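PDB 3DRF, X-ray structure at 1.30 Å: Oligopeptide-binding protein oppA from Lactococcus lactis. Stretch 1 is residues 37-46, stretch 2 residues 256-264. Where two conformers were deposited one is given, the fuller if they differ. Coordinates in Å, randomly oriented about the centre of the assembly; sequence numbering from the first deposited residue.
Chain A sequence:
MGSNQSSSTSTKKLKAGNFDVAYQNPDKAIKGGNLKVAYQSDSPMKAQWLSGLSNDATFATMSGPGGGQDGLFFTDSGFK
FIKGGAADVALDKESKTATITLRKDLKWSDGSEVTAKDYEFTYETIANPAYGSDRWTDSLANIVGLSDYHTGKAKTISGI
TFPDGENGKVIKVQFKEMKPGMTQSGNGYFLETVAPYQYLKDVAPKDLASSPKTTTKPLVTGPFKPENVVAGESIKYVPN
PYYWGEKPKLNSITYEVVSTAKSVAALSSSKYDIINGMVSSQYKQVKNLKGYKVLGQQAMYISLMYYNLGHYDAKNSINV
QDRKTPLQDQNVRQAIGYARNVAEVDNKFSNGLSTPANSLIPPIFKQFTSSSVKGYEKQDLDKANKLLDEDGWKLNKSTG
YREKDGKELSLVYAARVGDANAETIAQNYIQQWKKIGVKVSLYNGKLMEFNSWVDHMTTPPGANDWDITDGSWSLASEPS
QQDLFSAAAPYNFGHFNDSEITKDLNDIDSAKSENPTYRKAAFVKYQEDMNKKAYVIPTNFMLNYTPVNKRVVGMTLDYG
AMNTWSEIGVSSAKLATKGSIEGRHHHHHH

Stretch 1 37-46: VAYQSDSPMK
Stretch 2 (256-264) EVVSTAKSV

Strands 37-40 and 256-258 run parallel, their axes crossing at -46°, with Ala 38, Tyr 39 and Gln 40 opposite Glu 256, Val 257 and Val 258 (CA-CA 4.6, 4.9 and 5.0 Å). Both backbones are extended, phi -75° to -138° and psi 118° to 158°.

Within these stretches Glu 256 (chi1 m) is the first rung: its N donates to Val 37 O (3.0 Å), its O accepts from Tyr 39 N (3.0 Å). Val 257 (m) shares a face with Tyr 39; its nonpolar CG1 lies 4.1 Å from Met 45 CB, leaving no polar group unpaired. Val 258 (p) shares the other face with Ala 38 and Gln 40. Its N donates to Tyr 39 O (3.1 Å), its O accepts from Ser 41 N (2.9 Å), and CG1 meets Ala 38 CB, methyl against methyl, at 3.7 Å.

At Ser 259 (p; -67/160) the strand gives way to a turn. The carboxylate of Asp 42 (m) has two oxygens to match the NH and OH of Thr 260 (m; -61/-39): Thr 260 N donates to Asp 42 OD1 (2.9 Å), Thr 260 OG1 to Asp 42 OD2 (2.8 Å). A water donates to Asp 42 OD1 (2.9 Å) and accepts from Ala 261 N (3.0 Å). A serine hydroxyl can give and take: Ser 263 OG (m) donates to Ser 259 O (2.7 Å) and accepts from Gln 40 NE2 (t, t, 85°; 2.9 Å).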

# COMPACT_ATOMS: atom_id res chain seq x y z
N VAL A 37 -20.50 5.15 -8.54
CA VAL A 37 -19.58 4.89 -7.44
C VAL A 37 -18.60 6.05 -7.31
O VAL A 37 -18.22 6.64 -8.25
CB VAL A 37 -18.77 3.57 -7.70
CG1 VAL A 37 -18.01 3.13 -6.45
CG2 VAL A 37 -19.69 2.43 -8.13
N ALA A 38 -18.20 6.33 -6.08
CA ALA A 38 -17.10 7.25 -5.80
C ALA A 38 -16.07 6.66 -4.82
O ALA A 38 -16.35 5.80 -4.04
CB ALA A 38 -17.63 8.63 -5.28
N TYR A 39 -14.88 7.24 -4.91
CA TYR A 39 -13.82 7.07 -3.91
C TYR A 39 -13.54 8.43 -3.26
O TYR A 39 -13.38 9.39 -3.94
CB TYR A 39 -12.55 6.46 -4.56
CG TYR A 39 -11.56 5.95 -3.54
CD1 TYR A 39 -11.52 4.61 -3.19
CD2 TYR A 39 -10.70 6.82 -2.88
CE1 TYR A 39 -10.62 4.17 -2.22
CE2 TYR A 39 -9.83 6.39 -1.97
CZ TYR A 39 -9.82 5.07 -1.63
OH TYR A 39 -8.91 4.66 -0.69
N GLN A 40 -13.50 8.43 -1.95
CA GLN A 40 -13.24 9.66 -1.22
C GLN A 40 -11.75 10.02 -1.29
O GLN A 40 -10.89 9.32 -0.85
CB GLN A 40 -13.68 9.52 0.24
CG GLN A 40 -13.60 10.88 0.99
CD GLN A 40 -14.05 10.72 2.42
OE1 GLN A 40 -13.30 10.35 3.28
NE2 GLN A 40 -15.32 11.01 2.65
N SER A 41 -11.53 11.18 -1.89
CA SER A 41 -10.20 11.68 -2.08
C SER A 41 -10.22 13.19 -2.23
O SER A 41 -10.94 13.69 -3.01
CB SER A 41 -9.59 11.06 -3.36
OG SER A 41 -8.28 11.58 -3.60
N ASP A 42 -9.38 13.86 -1.47
CA ASP A 42 -9.20 15.30 -1.60
C ASP A 42 -8.18 15.69 -2.71
O ASP A 42 -8.11 16.81 -3.11
CB ASP A 42 -8.81 15.93 -0.24
CG ASP A 42 -10.00 15.93 0.75
OD1 ASP A 42 -11.06 16.14 0.28
OD2 ASP A 42 -9.82 15.61 1.90
N SER A 43 -7.43 14.72 -3.18
CA SER A 43 -6.52 14.93 -4.31
C SER A 43 -7.07 14.36 -5.63
O SER A 43 -7.81 13.43 -5.63
CB SER A 43 -5.19 14.21 -4.04
OG SER A 43 -4.46 14.84 -3.01
N PRO A 44 -6.66 14.91 -6.75
CA PRO A 44 -7.05 14.37 -8.05
C PRO A 44 -6.61 12.90 -8.20
O PRO A 44 -5.57 12.48 -7.76
CB PRO A 44 -6.28 15.27 -9.05
CG PRO A 44 -5.98 16.49 -8.32
CD PRO A 44 -5.84 16.12 -6.86
N MET A 45 -7.45 12.16 -8.91
CA MET A 45 -7.13 10.81 -9.31
C MET A 45 -5.86 10.79 -10.19
O MET A 45 -5.66 11.63 -10.99
CB MET A 45 -8.35 10.34 -10.14
CG MET A 45 -8.20 8.94 -10.62
SD MET A 45 -9.55 8.43 -11.71
CE MET A 45 -9.20 9.38 -13.25
N LYS A 46 -5.03 9.81 -9.99
CA LYS A 46 -3.82 9.59 -10.81
C LYS A 46 -4.06 8.28 -11.56
O LYS A 46 -3.75 7.22 -11.10
CB LYS A 46 -2.57 9.50 -9.95
CG LYS A 46 -2.19 10.79 -9.35
CD LYS A 46 -0.96 10.61 -8.51
CE LYS A 46 0.25 9.94 -9.27
NZ LYS A 46 0.70 10.75 -10.34
N GLU A 256 -15.93 7.99 -9.71
CA GLU A 256 -15.49 9.37 -9.59
C GLU A 256 -14.76 9.61 -8.29
O GLU A 256 -15.13 9.02 -7.31
CB GLU A 256 -16.71 10.37 -9.68
CG GLU A 256 -17.57 10.24 -10.93
CD GLU A 256 -18.62 11.33 -11.02
OE1 GLU A 256 -18.92 12.04 -10.08
OE2 GLU A 256 -19.11 11.44 -12.12
N VAL A 257 -13.93 10.59 -8.16
CA VAL A 257 -13.49 11.02 -6.83
C VAL A 257 -14.50 12.01 -6.27
O VAL A 257 -15.23 12.68 -7.02
CB VAL A 257 -12.04 11.60 -6.79
CG1 VAL A 257 -11.00 10.49 -7.06
CG2 VAL A 257 -11.87 12.77 -7.74
N VAL A 258 -14.63 12.02 -4.96
CA VAL A 258 -15.43 12.97 -4.20
C VAL A 258 -14.70 13.43 -2.94
O VAL A 258 -14.00 12.64 -2.30
CB VAL A 258 -16.79 12.37 -3.80
CG1 VAL A 258 -16.59 11.19 -2.86
CG2 VAL A 258 -17.67 13.43 -3.15
N SER A 259 -14.67 14.74 -2.68
CA SER A 259 -13.91 15.28 -1.56
C SER A 259 -14.48 14.83 -0.22
O SER A 259 -15.65 14.45 -0.12
CB SER A 259 -13.89 16.80 -1.58
OG SER A 259 -15.17 17.31 -1.25
N THR A 260 -13.67 14.90 0.82
CA THR A 260 -14.13 14.56 2.15
C THR A 260 -15.27 15.48 2.61
O THR A 260 -16.24 15.01 3.20
CB THR A 260 -12.96 14.62 3.12
OG1 THR A 260 -11.87 13.89 2.55
CG2 THR A 260 -13.34 14.04 4.46
N ALA A 261 -15.18 16.77 2.29
CA ALA A 261 -16.19 17.77 2.74
C ALA A 261 -17.51 17.66 2.00
O ALA A 261 -18.50 18.11 2.49
CB ALA A 261 -15.61 19.18 2.57
N LYS A 262 -17.52 17.03 0.85
CA LYS A 262 -18.73 16.88 0.03
C LYS A 262 -19.37 15.48 0.09
O LYS A 262 -20.37 15.27 -0.47
CB LYS A 262 -18.48 17.32 -1.42
CG LYS A 262 -18.15 18.84 -1.53
CD LYS A 262 -17.85 19.29 -2.94
CE LYS A 262 -17.68 20.80 -2.97
NZ LYS A 262 -19.02 21.34 -2.69
N SER A 263 -18.74 14.56 0.80
CA SER A 263 -19.18 13.16 0.76
C SER A 263 -20.57 12.87 1.38
O SER A 263 -21.35 12.22 0.78
CB SER A 263 -18.14 12.24 1.43
OG SER A 263 -16.97 12.15 0.60
N VAL A 264 -20.80 13.34 2.59
CA VAL A 264 -22.09 13.08 3.25
C VAL A 264 -23.28 13.69 2.44
O VAL A 264 -24.25 13.07 2.26
CB VAL A 264 -22.06 13.55 4.77
CG1 VAL A 264 -23.46 13.46 5.37
CG2 VAL A 264 -21.06 12.70 5.53
O HOH W 1 -12.66 18.18 1.57